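Local coordinates for uncharacterized protein (PDB 3NO2) that is of unknown function but folds as a single-chain six-bladed beta-propeller related to the Mal s 1 allergenic protein-like family, at residues A[20-25]-A[246-251]; A[57-60]-A[66-69]; A[92-95]-A[99-102]; A[101-106]-A[110-115]; A[218-221]-A[225-228]. All blocks are in the same frame, centred on the assembly; numbering follows the deposited sequence. Where two conformers were deposited one is given.

Contact 1 (A[20-25]-A[246-251]); sequences INKDTK and LVEIDS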
loop_
_atom_site.group_PDB
_atom_site.type_symbol
_atom_site.label_atom_id
_atom_site.label_comp_id
_atom_site.label_asym_id
_atom_site.label_seq_id
_atom_site.Cartn_x
_atom_site.Cartn_y
_atom_site.Cartn_z
ATOM N N ILE A 20 11.969 -8.548 -7.022
ATOM C CA ILE A 20 11.837 -9.092 -8.372
ATOM C C ILE A 20 12.635 -8.186 -9.319
ATOM O O ILE A 20 12.543 -6.960 -9.282
ATOM C CB ILE A 20 10.364 -9.136 -8.763
ATOM C CG1 ILE A 20 9.649 -10.172 -7.865
ATOM C CG2 ILE A 20 10.170 -9.505 -10.252
ATOM C CD1 ILE A 20 8.117 -10.231 -7.999
ATOM N N ASN A 21 13.420 -8.825 -10.187
ATOM C CA ASN A 21 14.020 -8.133 -11.331
ATOM C C ASN A 21 12.923 -7.938 -12.370
ATOM O O ASN A 21 12.336 -8.911 -12.849
ATOM C CB ASN A 21 15.159 -9.011 -11.889
ATOM C CG ASN A 21 15.798 -8.454 -13.154
ATOM O OD1 ASN A 21 15.137 -7.927 -14.032
ATOM N ND2 ASN A 21 17.149 -8.589 -13.243
ATOM N N LYS A 22 12.536 -6.697 -12.595
ATOM C CA LYS A 22 11.385 -6.403 -13.451
ATOM C C LYS A 22 11.544 -6.999 -14.869
ATOM O O LYS A 22 10.594 -7.528 -15.441
ATOM C CB LYS A 22 11.155 -4.913 -13.537
ATOM C CG LYS A 22 9.939 -4.525 -14.369
ATOM C CD LYS A 22 9.762 -3.019 -14.536
ATOM C CE LYS A 22 8.521 -2.703 -15.319
ATOM N NZ LYS A 22 8.326 -1.239 -15.488
ATOM N N ASP A 23 12.732 -6.887 -15.411
ATOM C CA ASP A 23 12.997 -7.291 -16.779
ATOM C C ASP A 23 12.928 -8.789 -16.956
ATOM O O ASP A 23 12.295 -9.268 -17.903
ATOM C CB ASP A 23 14.388 -6.825 -17.208
ATOM C CG ASP A 23 14.473 -5.313 -17.427
ATOM O OD1 ASP A 23 13.434 -4.609 -17.453
ATOM O OD2 ASP A 23 15.605 -4.841 -17.624
ATOM N N THR A 24 13.554 -9.539 -16.062
ATOM C CA THR A 24 13.530 -10.988 -16.124
ATOM C C THR A 24 12.295 -11.634 -15.489
ATOM O O THR A 24 11.986 -12.802 -15.749
ATOM C CB THR A 24 14.777 -11.597 -15.507
ATOM O OG1 THR A 24 14.712 -11.346 -14.091
ATOM C CG2 THR A 24 16.090 -11.019 -16.093
ATOM N N LYS A 25 11.599 -10.855 -14.657
ATOM C CA LYS A 25 10.460 -11.347 -13.870
ATOM C C LYS A 25 10.877 -12.419 -12.859
ATOM O O LYS A 25 10.035 -13.207 -12.441
ATOM C CB LYS A 25 9.287 -11.779 -14.715
ATOM C CG LYS A 25 8.796 -10.762 -15.728
ATOM C CD LYS A 25 7.531 -11.216 -16.437
ATOM C CE LYS A 25 7.032 -10.340 -17.547
ATOM N NZ LYS A 25 5.785 -10.890 -18.124
ATOM N N LEU A 246 0.152 -8.370 -10.853
ATOM C CA LEU A 246 0.713 -7.039 -10.880
ATOM C C LEU A 246 0.732 -6.607 -12.348
ATOM O O LEU A 246 1.135 -7.371 -13.213
ATOM C CB LEU A 246 2.128 -7.041 -10.289
ATOM C CG LEU A 246 2.892 -5.750 -10.406
ATOM C CD1 LEU A 246 2.233 -4.662 -9.552
ATOM C CD2 LEU A 246 4.391 -5.931 -10.011
ATOM N N VAL A 247 0.230 -5.395 -12.630
ATOM C CA VAL A 247 0.328 -4.803 -13.964
ATOM C C VAL A 247 0.958 -3.444 -13.895
ATOM O O VAL A 247 0.852 -2.722 -12.884
ATOM C CB VAL A 247 -1.047 -4.703 -14.683
ATOM C CG1 VAL A 247 -1.663 -6.092 -14.888
ATOM C CG2 VAL A 247 -2.020 -3.777 -13.956
ATOM N N GLU A 248 1.579 -3.065 -15.009
ATOM C CA GLU A 248 1.948 -1.694 -15.313
ATOM C C GLU A 248 1.031 -1.257 -16.440
ATOM O O GLU A 248 0.977 -1.911 -17.493
ATOM C CB GLU A 248 3.391 -1.560 -15.772
ATOM C CG GLU A 248 3.809 -0.135 -16.070
ATOM C CD GLU A 248 5.220 -0.026 -16.607
ATOM O OE1 GLU A 248 5.946 -1.049 -16.672
ATOM O OE2 GLU A 248 5.571 1.103 -16.992
ATOM N N ILE A 249 0.312 -0.148 -16.233
ATOM C CA ILE A 249 -0.470 0.469 -17.286
ATOM C C ILE A 249 0.252 1.745 -17.691
ATOM O O ILE A 249 0.891 2.432 -16.886
ATOM C CB ILE A 249 -1.961 0.706 -16.944
ATOM C CG1 ILE A 249 -2.131 1.609 -15.735
ATOM C CG2 ILE A 249 -2.713 -0.663 -16.772
ATOM C CD1 ILE A 249 -3.552 2.182 -15.609
ATOM N N ASP A 250 0.126 2.089 -18.962
ATOM C CA ASP A 250 0.643 3.350 -19.473
ATOM C C ASP A 250 -0.427 4.428 -19.304
ATOM O O ASP A 250 -1.529 4.177 -18.804
ATOM C CB ASP A 250 1.150 3.195 -20.933
ATOM C CG ASP A 250 0.094 2.938 -21.938
ATOM O OD1 ASP A 250 -1.110 2.999 -21.679
ATOM O OD2 ASP A 250 0.526 2.621 -23.096
ATOM N N SER A 251 -0.105 5.622 -19.805
ATOM C CA SER A 251 -1.021 6.766 -19.633
ATOM C C SER A 251 -2.341 6.625 -20.407
ATOM O O SER A 251 -3.317 7.284 -20.076
ATOM C CB SER A 251 -0.334 8.080 -20.024
ATOM O OG SER A 251 -0.015 8.093 -21.402
#
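Lys22 and Glu248 meet in a salt bridge between two neighbouring blades of the six-bladed propeller, the blade containing strand 16-21 and the blade containing strand 246-249. The backbones stay far apart: the nearest CA atoms, those of Lys22 and Glu248, are separated by 10.7 Å, and the two segments bury just 78 Å² between them. Long side chains therefore span the distance. Lys22 is extended throughout, with CG anti to the backbone N (chi1 -178°), and Glu248 is likewise stretched, so the two chains reach across and meet at about a right angle.

The charged group of Lys22 has further partners. Its NZ also hydrogen-bonds to Tyr227 OH, and the ring of Trp257 offers a cation-pi contact, so the buried ammonium is held by a carboxylate, a phenol and an indole. Such surroundings would be expected to favour the charged form of the lysine.

A local hydrogen bond from side chain to backbone shapes the turn that carries the lysine. Asn21 OD1 accepts from the backbone N of Thr24 at 3.0 Å, an Asx motif, with a nearly straight N-H...O angle of 170°, although the donor lies above the carbonyl plane.

In the bridge itself Lys22 NZ stands 2.7 Å from Glu248 OE1, approaching from above the carboxylate plane, 45° out of it, while Glu248 OE2 is more distant at 3.9 Å.

Contact 2 (A[57-60]-A[66-69]); sequences GAKM and RELW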
loop_
_atom_site.group_PDB
_atom_site.type_symbol
_atom_site.label_atom_id
_atom_site.label_comp_id
_atom_site.label_asym_id
_atom_site.label_seq_id
_atom_site.Cartn_x
_atom_site.Cartn_y
_atom_site.Cartn_z
ATOM N N GLY A 57 3.478 -5.830 13.892
ATOM C CA GLY A 57 4.484 -4.765 14.053
ATOM C C GLY A 57 4.945 -4.285 12.710
ATOM O O GLY A 57 4.357 -4.638 11.677
ATOM N N ALA A 58 5.973 -3.448 12.702
ATOM C CA ALA A 58 6.678 -3.007 11.488
ATOM C C ALA A 58 8.150 -3.002 11.804
ATOM O O ALA A 58 8.544 -2.723 12.959
ATOM C CB ALA A 58 6.239 -1.578 11.063
ATOM N N LYS A 59 8.958 -3.308 10.821
ATOM C CA LYS A 59 10.394 -3.335 11.039
ATOM C C LYS A 59 11.155 -2.892 9.817
ATOM O O LYS A 59 10.626 -2.938 8.684
ATOM C CB LYS A 59 10.891 -4.653 11.520
ATOM C CG LYS A 59 10.824 -5.785 10.521
ATOM C CD LYS A 59 11.468 -7.069 11.059
ATOM C CE LYS A 59 10.677 -7.663 12.239
ATOM N NZ LYS A 59 11.394 -8.802 12.853
HETATM N N MSE A 60 12.383 -2.438 10.025
HETATM C CA MSE A 60 13.322 -2.103 8.953
HETATM C C MSE A 60 14.504 -3.082 9.023
HETATM O O MSE A 60 15.013 -3.357 10.112
HETATM C CB MSE A 60 13.778 -0.635 9.062
HETATM C CG MSE A 60 14.606 -0.180 7.878
HETATM SE SE MSE A 60 15.068 1.682 7.858
HETATM C CE MSE A 60 13.505 2.326 7.053
ATOM N N ARG A 66 19.628 -8.066 7.995
ATOM C CA ARG A 66 19.835 -7.775 9.395
ATOM C C ARG A 66 18.806 -6.772 9.875
ATOM O O ARG A 66 18.514 -5.786 9.206
ATOM C CB ARG A 66 21.213 -7.196 9.611
ATOM C CG ARG A 66 22.319 -8.248 9.448
ATOM C CD ARG A 66 23.717 -7.669 9.623
ATOM N NE ARG A 66 24.067 -6.896 8.433
ATOM C CZ ARG A 66 24.445 -5.617 8.415
ATOM N NH1 ARG A 66 24.593 -4.914 9.543
ATOM N NH2 ARG A 66 24.699 -5.036 7.243
ATOM N N GLU A 67 18.289 -6.975 11.072
ATOM C CA GLU A 67 17.238 -6.112 11.586
ATOM C C GLU A 67 17.824 -4.830 12.168
ATOM O O GLU A 67 18.727 -4.886 13.013
ATOM C CB GLU A 67 16.400 -6.827 12.658
ATOM C CG GLU A 67 15.277 -5.948 13.259
ATOM C CD GLU A 67 14.293 -6.737 14.075
ATOM O OE1 GLU A 67 13.859 -7.741 13.499
ATOM O OE2 GLU A 67 14.053 -6.382 15.231
ATOM N N LEU A 68 17.348 -3.691 11.719
ATOM C CA LEU A 68 17.754 -2.366 12.196
ATOM C C LEU A 68 16.907 -1.930 13.365
ATOM O O LEU A 68 17.427 -1.501 14.394
ATOM C CB LEU A 68 17.702 -1.342 11.052
ATOM C CG LEU A 68 18.696 -1.641 9.910
ATOM C CD1 LEU A 68 18.492 -0.692 8.723
ATOM C CD2 LEU A 68 20.166 -1.583 10.383
ATOM N N TRP A 69 15.596 -2.041 13.241
ATOM C CA TRP A 69 14.691 -1.657 14.304
ATOM C C TRP A 69 13.335 -2.304 14.060
ATOM O O TRP A 69 13.044 -2.731 12.955
ATOM C CB TRP A 69 14.529 -0.139 14.428
ATOM C CG TRP A 69 14.082 0.658 13.255
ATOM C CD1 TRP A 69 14.874 1.388 12.440
ATOM C CD2 TRP A 69 12.745 0.859 12.787
ATOM N NE1 TRP A 69 14.138 2.035 11.521
ATOM C CE2 TRP A 69 12.806 1.740 11.691
ATOM C CE3 TRP A 69 11.481 0.387 13.194
ATOM C CZ2 TRP A 69 11.658 2.147 10.998
ATOM C CZ3 TRP A 69 10.352 0.810 12.508
ATOM C CH2 TRP A 69 10.464 1.654 11.392
#
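Met60 O receives two backbone donors from the facing strand, the signature of a classic beta bulge: Leu68 N at 2.9 Å and, more weakly, Trp69 N at 3.4 Å from that same Met60 O. In return Met60 N donates to Trp69 O over 3.0 Å. Leu68 and Trp69 thus share one partner residue, and both polar backbone atoms of Met60 are satisfied across the hairpin. The short strand segments run at 117° to each other, far from a flat antiparallel pair.

The charged pair is a salt bridge. Lys59 NZ donates to Glu67 OE1 at 2.8 Å, reaching it from above the carboxylate plane, 35° out of it, and the lysine bends at chi3 (67°) to bring its amine there. CD and CE of Lys59 also pass close to the same oxygen. The guanidinium of Arg66 turns instead to Asp64 in the intervening loop.

Apolar contact lies on the other side. CB of the selenomethionine Met60 sits over one face of the Trp69 indole, 3.8 Å from the centroid of its five-membered ring, a CH-pi contact. In the conformer described, SE also lies obliquely beside the indole, a doubtful contact because the side chain has two positions.

The hairpin forms the outer half of its four-stranded blade. Strand 50-53 borders strand 57-61, and its Leu51 touches both Met60 and Trp69, while Met79 and Ile84 of strand 78-84 in the next blade meet Ala58 and Met60.

Contact 3 (A[92-95]-A[99-102]); sequences VAWC and STIL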
loop_
_atom_site.group_PDB
_atom_site.type_symbol
_atom_site.label_atom_id
_atom_site.label_comp_id
_atom_site.label_asym_id
_atom_site.label_seq_id
_atom_site.Cartn_x
_atom_site.Cartn_y
_atom_site.Cartn_z
ATOM N N VAL A 92 4.612 4.719 9.907
ATOM C CA VAL A 92 3.947 3.447 10.191
ATOM C C VAL A 92 2.652 3.714 10.920
ATOM O O VAL A 92 2.474 4.771 11.525
ATOM C CB VAL A 92 4.834 2.493 10.977
ATOM C CG1 VAL A 92 6.152 2.168 10.215
ATOM C CG2 VAL A 92 5.121 3.005 12.413
ATOM N N ALA A 93 1.718 2.782 10.935
ATOM C CA ALA A 93 0.449 2.995 11.614
ATOM C C ALA A 93 -0.240 1.677 11.931
ATOM O O ALA A 93 -0.172 0.745 11.129
ATOM C CB ALA A 93 -0.519 3.909 10.796
ATOM N N TRP A 94 -0.950 1.656 13.064
ATOM C CA TRP A 94 -1.745 0.519 13.453
ATOM C C TRP A 94 -3.211 0.862 13.627
ATOM O O TRP A 94 -3.607 1.892 14.179
ATOM C CB TRP A 94 -1.180 -0.212 14.680
ATOM C CG TRP A 94 -1.255 0.449 16.015
ATOM C CD1 TRP A 94 -2.348 0.664 16.800
ATOM C CD2 TRP A 94 -0.129 0.927 16.774
ATOM N NE1 TRP A 94 -1.982 1.250 17.983
ATOM C CE2 TRP A 94 -0.622 1.403 17.995
ATOM C CE3 TRP A 94 1.240 0.967 16.532
ATOM C CZ2 TRP A 94 0.223 1.934 18.978
ATOM C CZ3 TRP A 94 2.091 1.479 17.540
ATOM C CH2 TRP A 94 1.555 1.964 18.717
ATOM N N CYS A 95 -4.039 -0.067 13.151
ATOM C CA CYS A 95 -5.453 -0.113 13.437
ATOM C C CYS A 95 -5.661 -0.500 14.875
ATOM O O CYS A 95 -4.930 -1.355 15.402
ATOM C CB CYS A 95 -6.128 -1.151 12.543
ATOM S SG CYS A 95 -5.778 -0.858 10.757
ATOM N N SER A 99 -6.532 4.165 16.879
ATOM C CA SER A 99 -5.642 4.061 15.732
ATOM C C SER A 99 -4.446 4.949 15.971
ATOM O O SER A 99 -4.609 6.062 16.504
ATOM C CB SER A 99 -6.326 4.491 14.456
ATOM O OG SER A 99 -7.545 3.764 14.181
ATOM N N THR A 100 -3.256 4.501 15.596
ATOM C CA THR A 100 -2.042 5.274 15.916
ATOM C C THR A 100 -1.143 5.350 14.687
ATOM O O THR A 100 -0.874 4.339 14.039
ATOM C CB THR A 100 -1.275 4.606 17.048
ATOM O OG1 THR A 100 -2.138 4.493 18.202
ATOM C CG2 THR A 100 -0.058 5.387 17.444
ATOM N N ILE A 101 -0.667 6.556 14.392
ATOM C CA ILE A 101 0.322 6.841 13.358
ATOM C C ILE A 101 1.606 7.289 14.044
ATOM O O ILE A 101 1.561 8.104 14.985
ATOM C CB ILE A 101 -0.195 7.958 12.436
ATOM C CG1 ILE A 101 -1.445 7.526 11.687
ATOM C CG2 ILE A 101 0.909 8.454 11.474
ATOM C CD1 ILE A 101 -2.270 8.713 11.120
ATOM N N LEU A 102 2.734 6.760 13.615
ATOM C CA LEU A 102 4.068 7.172 14.082
ATOM C C LEU A 102 4.915 7.537 12.889
ATOM O O LEU A 102 4.933 6.830 11.867
ATOM C CB LEU A 102 4.752 6.035 14.826
ATOM C CG LEU A 102 4.032 5.430 16.030
ATOM C CD1 LEU A 102 4.809 4.163 16.495
ATOM C CD2 LEU A 102 3.871 6.491 17.190
#
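The indole of Trp94 has Thr100 over one face: Thr100 CB stands 3.4 Å above the ring plane, offset toward the rim, and 3.7 Å from the centroid of the five-membered ring, a CH-pi contact. Thr100 CG2 continues this cover toward the benzo end of the ring, and Leu102 CD1 reaches CZ3 obliquely. The ring is brought there by chi1 of 70°, which sets CG between the backbone N and the carbonyl carbon, and the tryptophan and threonine side chains lie side by side pointing the same way. Although Thr100 OG1 passes near Trp94 NE1, the angle is too poor for a hydrogen bond; the hydroxyl is engaged with Pro98 O.

Beneath these groups runs a regular antiparallel hairpin, its strand segments at 173°. Val92 with Leu102 and Trp94 with Thr100 are hydrogen-bonded pairs; Leu102 N to Val92 O measures 2.9 Å at 174°, and Thr100 N to Trp94 O 3.0 Å. Between them the non-hydrogen-bonded pair Ala93 and Ile101 closes to 4.2 Å between CA atoms, and Ala93 CB meets Ile101 CG1 on the sheet face away from Trp94.

The two strands are the central pair of their propeller blade, flanked by strands 78-84 and 110-116. With four backbone hydrogen bonds formed within the pair, and side-chain contact that is largely apolar, the link rests on the ordinary hydrogen-bond ladder plus dispersion, with no charged group taking part across it.

Contact 4 (A[101-106]-A[110-115]); sequences ILEVNM and VLSKTE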
loop_
_atom_site.group_PDB
_atom_site.type_symbol
_atom_site.label_atom_id
_atom_site.label_comp_id
_atom_site.label_asym_id
_atom_site.label_seq_id
_atom_site.Cartn_x
_atom_site.Cartn_y
_atom_site.Cartn_z
ATOM N N ILE A 101 -0.667 6.556 14.392
ATOM C CA ILE A 101 0.322 6.841 13.358
ATOM C C ILE A 101 1.606 7.289 14.044
ATOM O O ILE A 101 1.561 8.104 14.985
ATOM C CB ILE A 101 -0.195 7.958 12.436
ATOM C CG1 ILE A 101 -1.445 7.526 11.687
ATOM C CG2 ILE A 101 0.909 8.454 11.474
ATOM C CD1 ILE A 101 -2.270 8.713 11.120
ATOM N N LEU A 102 2.734 6.760 13.615
ATOM C CA LEU A 102 4.068 7.172 14.082
ATOM C C LEU A 102 4.915 7.537 12.889
ATOM O O LEU A 102 4.933 6.830 11.867
ATOM C CB LEU A 102 4.752 6.035 14.826
ATOM C CG LEU A 102 4.032 5.430 16.030
ATOM C CD1 LEU A 102 4.809 4.163 16.495
ATOM C CD2 LEU A 102 3.871 6.491 17.190
ATOM N N GLU A 103 5.662 8.634 13.010
ATOM C CA GLU A 103 6.783 8.908 12.107
ATOM C C GLU A 103 8.038 8.524 12.853
ATOM O O GLU A 103 8.160 8.798 14.053
ATOM C CB GLU A 103 6.788 10.376 11.652
ATOM C CG GLU A 103 5.565 10.683 10.834
ATOM C CD GLU A 103 5.494 12.052 10.245
ATOM O OE1 GLU A 103 6.544 12.735 10.181
ATOM O OE2 GLU A 103 4.396 12.457 9.795
ATOM N N VAL A 104 8.965 7.879 12.177
ATOM C CA VAL A 104 10.077 7.180 12.828
ATOM C C VAL A 104 11.339 7.447 12.014
ATOM O O VAL A 104 11.300 7.470 10.777
ATOM C CB VAL A 104 9.830 5.653 12.882
ATOM C CG1 VAL A 104 10.936 4.885 13.589
ATOM C CG2 VAL A 104 8.439 5.379 13.560
ATOM N N ASN A 105 12.463 7.710 12.667
ATOM C CA ASN A 105 13.708 7.898 11.939
ATOM C C ASN A 105 14.376 6.572 11.646
ATOM O O ASN A 105 13.870 5.508 12.049
ATOM C CB ASN A 105 14.640 8.926 12.651
ATOM C CG ASN A 105 15.176 8.450 13.939
ATOM O OD1 ASN A 105 15.139 7.266 14.311
ATOM N ND2 ASN A 105 15.705 9.435 14.732
HETATM N N MSE A 106 15.550 6.604 11.009
HETATM C CA MSE A 106 16.242 5.370 10.620
HETATM C C MSE A 106 16.801 4.585 11.777
HETATM O O MSE A 106 17.159 3.409 11.638
HETATM C CB MSE A 106 17.361 5.664 9.624
HETATM C CG MSE A 106 16.861 6.199 8.307
HETATM SE SE MSE A 106 15.534 5.080 7.402
HETATM C CE MSE A 106 13.832 5.949 7.960
ATOM N N VAL A 110 10.867 7.526 17.627
ATOM C CA VAL A 110 9.632 8.164 17.277
ATOM C C VAL A 110 9.798 9.659 17.127
ATOM O O VAL A 110 10.221 10.363 18.082
ATOM C CB VAL A 110 8.526 7.839 18.287
ATOM C CG1 VAL A 110 7.263 8.641 18.002
ATOM C CG2 VAL A 110 8.279 6.325 18.300
ATOM N N LEU A 111 9.479 10.196 15.969
ATOM C CA LEU A 111 9.531 11.618 15.633
ATOM C C LEU A 111 8.213 12.327 15.847
ATOM O O LEU A 111 8.185 13.559 16.072
ATOM C CB LEU A 111 9.925 11.810 14.163
ATOM C CG LEU A 111 11.251 11.204 13.735
ATOM C CD1 LEU A 111 11.447 11.426 12.234
ATOM C CD2 LEU A 111 12.380 11.768 14.558
ATOM N N SER A 112 7.127 11.584 15.762
ATOM C CA SER A 112 5.835 12.118 16.106
ATOM C C SER A 112 4.849 10.998 16.251
ATOM O O SER A 112 5.107 9.864 15.831
ATOM C CB SER A 112 5.327 13.098 15.052
ATOM O OG SER A 112 4.981 12.455 13.843
ATOM N N LYS A 113 3.732 11.340 16.865
ATOM C CA LYS A 113 2.659 10.390 17.143
ATOM C C LYS A 113 1.332 11.056 16.993
ATOM O O LYS A 113 1.145 12.182 17.516
ATOM C CB LYS A 113 2.800 9.871 18.548
ATOM C CG LYS A 113 1.762 8.886 18.948
ATOM C CD LYS A 113 2.041 8.407 20.407
ATOM C CE LYS A 113 1.129 7.343 20.853
ATOM N NZ LYS A 113 1.412 7.107 22.363
ATOM N N THR A 114 0.386 10.407 16.326
ATOM C CA THR A 114 -0.989 10.834 16.209
ATOM C C THR A 114 -1.913 9.705 16.570
ATOM O O THR A 114 -1.729 8.574 16.097
ATOM C CB THR A 114 -1.256 11.286 14.754
ATOM O OG1 THR A 114 -0.394 12.403 14.473
ATOM C CG2 THR A 114 -2.765 11.654 14.502
ATOM N N GLU A 115 -2.891 9.956 17.421
ATOM C CA GLU A 115 -3.925 9.002 17.780
ATOM C C GLU A 115 -5.288 9.511 17.320
ATOM O O GLU A 115 -5.588 10.711 17.445
ATOM C CB GLU A 115 -3.959 8.778 19.282
ATOM C CG GLU A 115 -2.724 8.092 19.826
ATOM C CD GLU A 115 -2.734 7.902 21.345
ATOM O OE1 GLU A 115 -3.457 8.644 22.027
ATOM O OE2 GLU A 115 -2.017 7.041 21.846
#
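The outer hairpin of a propeller blade, strand 99-104 with the edge strand 110-116, carries a classic beta bulge at Glu103. Leu111 and Ser112 both face this residue: Leu111 N donates to Glu103 O at 2.7 Å, Ser112 N reaches the same Glu103 O weakly at 3.4 Å, and Glu103 N gives its hydrogen to Ser112 O. Beyond the bulge the register has slipped by one, so Val104 faces Val110. Away from it, Ile101 and Thr114 form a regular hydrogen-bonded pair, with Ile101 N to Thr114 O at 2.8 Å.

Among the side chains, Leu102 lies beside the aliphatic part of Lys113, pointing the same way, with Leu102 CD2 3.6 Å from Lys113 CG; the same methyl meets Val110 CG1. Lys113 is fully extended, which carries its amine on toward Glu115 of its own strand, a long salt bridge at 3.5 Å from NZ to OE2. At the bulge, Leu111 crosses Asn105 at about a right angle, its methyls on Asn105 CB. In one of its two conformers Ser112 places OG near Glu103 CB.

Glu103 extends along this face to a salt bridge with Lys132 and a hydrogen bond with Tyr138, both of the next blade. The chemistry is thus divided: backbone bonds hold the two strands together, while the buried carboxylate turns its charge outward from the pair, probably remaining ionised beside the lysine, and ties this blade to its neighbour.

Contact 5 (A[218-221]-A[225-228]); sequences LFPL and GLYI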
loop_
_atom_site.group_PDB
_atom_site.type_symbol
_atom_site.label_atom_id
_atom_site.label_comp_id
_atom_site.label_asym_id
_atom_site.label_seq_id
_atom_site.Cartn_x
_atom_site.Cartn_y
_atom_site.Cartn_z
ATOM N N LEU A 218 -1.432 1.297 -5.553
ATOM C CA LEU A 218 -1.186 1.988 -6.816
ATOM C C LEU A 218 0.121 2.747 -6.691
ATOM O O LEU A 218 0.323 3.448 -5.681
ATOM C CB LEU A 218 -2.332 2.966 -7.068
ATOM C CG LEU A 218 -3.755 2.380 -7.038
ATOM C CD1 LEU A 218 -4.771 3.554 -7.154
ATOM C CD2 LEU A 218 -3.961 1.365 -8.137
ATOM N N PHE A 219 1.001 2.650 -7.693
ATOM C CA PHE A 219 2.281 3.289 -7.645
ATOM C C PHE A 219 2.487 4.078 -8.930
ATOM O O PHE A 219 2.860 3.534 -9.967
ATOM C CB PHE A 219 3.434 2.295 -7.406
ATOM C CG PHE A 219 4.662 2.952 -6.860
ATOM C CD1 PHE A 219 5.500 3.651 -7.679
ATOM C CD2 PHE A 219 4.930 2.859 -5.524
ATOM C CE1 PHE A 219 6.642 4.286 -7.118
ATOM C CE2 PHE A 219 6.049 3.508 -4.979
ATOM C CZ PHE A 219 6.843 4.217 -5.786
ATOM N N PRO A 220 2.240 5.388 -8.853
ATOM C CA PRO A 220 2.455 6.250 -10.057
ATOM C C PRO A 220 3.909 6.321 -10.487
ATOM O O PRO A 220 4.795 6.329 -9.642
ATOM C CB PRO A 220 1.984 7.634 -9.570
ATOM C CG PRO A 220 0.975 7.333 -8.492
ATOM C CD PRO A 220 1.503 6.110 -7.781
ATOM N N LEU A 221 4.092 6.324 -11.804
ATOM C CA LEU A 221 5.400 6.322 -12.446
ATOM C C LEU A 221 5.616 7.643 -13.174
ATOM O O LEU A 221 4.671 8.288 -13.611
ATOM C CB LEU A 221 5.536 5.143 -13.392
ATOM C CG LEU A 221 5.387 3.795 -12.702
ATOM C CD1 LEU A 221 5.176 2.678 -13.735
ATOM C CD2 LEU A 221 6.582 3.569 -11.772
ATOM N N GLY A 225 2.586 6.464 -16.233
ATOM C CA GLY A 225 2.064 5.147 -16.031
ATOM C C GLY A 225 1.783 4.859 -14.563
ATOM O O GLY A 225 1.915 5.706 -13.693
ATOM N N LEU A 226 1.442 3.617 -14.308
ATOM C CA LEU A 226 0.996 3.230 -12.971
ATOM C C LEU A 226 1.170 1.721 -12.764
ATOM O O LEU A 226 0.733 0.942 -13.612
ATOM C CB LEU A 226 -0.518 3.568 -12.863
ATOM C CG LEU A 226 -1.217 3.401 -11.532
ATOM C CD1 LEU A 226 -0.651 4.425 -10.523
ATOM C CD2 LEU A 226 -2.730 3.587 -11.645
ATOM N N TYR A 227 1.755 1.315 -11.641
ATOM C CA TYR A 227 1.628 -0.065 -11.174
ATOM C C TYR A 227 0.350 -0.230 -10.402
ATOM O O TYR A 227 0.006 0.629 -9.567
ATOM C CB TYR A 227 2.798 -0.491 -10.274
ATOM C CG TYR A 227 4.156 -0.578 -10.931
ATOM C CD1 TYR A 227 4.397 -1.361 -12.036
ATOM C CD2 TYR A 227 5.230 0.081 -10.381
ATOM C CE1 TYR A 227 5.661 -1.414 -12.615
ATOM C CE2 TYR A 227 6.482 0.032 -10.960
ATOM C CZ TYR A 227 6.694 -0.720 -12.061
ATOM O OH TYR A 227 7.972 -0.798 -12.641
ATOM N N ILE A 228 -0.331 -1.346 -10.643
ATOM C CA ILE A 228 -1.541 -1.729 -9.911
ATOM C C ILE A 228 -1.317 -3.125 -9.370
ATOM O O ILE A 228 -1.106 -4.080 -10.122
ATOM C CB ILE A 228 -2.785 -1.700 -10.807
ATOM C CG1 ILE A 228 -2.956 -0.349 -11.481
ATOM C CG2 ILE A 228 -4.018 -2.128 -9.992
ATOM C CD1 ILE A 228 -4.045 -0.344 -12.577
HETATM O O HOH W 1 2.018 8.966 -13.013
#
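Gly225 O is gripped by two donors near the turn of a beta hairpin, strands 214-220 and 226-231, the innermost pair of a propeller blade. Leu221 N reaches it at 2.9 Å, from above the carbonyl plane, and a water that donates to Leu221 O at 2.8 Å adds a weak second bond to Gly225 O. Farther along, Phe219 and Tyr227 form a hydrogen-bonded pair; Phe219 N to Tyr227 O measures 2.9 Å.

On the opposite sheet face, Leu218 lies beside Ile228, and Leu226 CD1 comes within 3.5 Å of Pro220 N. Leu218, Leu226 and Ile228 meet Phe188 of the preceding blade, and Leu226 also lies about 4 Å from a PEG molecule, probably from the crystallisation liquor. Tyr227 OH is the hydrogen-bond partner of Lys22 in the following blade.

Leu221 crosses the tyrosine at about a right angle: its CD1 sits 4.0 Å from the Tyr227 ring centroid, 9° off the normal, while Leu221 CD2 approaches Tyr227 CE2 at 3.6 Å.

How the contacts relate
Contact 5 lies within the blade that contact 1 joins to the next; the centres of the two contacts are 10 Å apart. Strands 226-231 and 246-249 run side by side there, with Ile249 N to Leu226 O and Val247 O to Ile228 N each at 2.9 Å. Contacts 3 and 4 share strand 99-104, hence Ile101 and Leu102, and their centres lie 9 Å apart within one sheet. Contact 2, in the preceding blade, packs against both: Ala58 CB meets Val92 CG1 of contact 3 at 3.8 Å, and Trp69 CZ2 meets Val104 CG1 of contact 4 at 3.8 Å. Contacts 1 and 3 lie on opposite sides of the chain's centre, about 30 Å between centres.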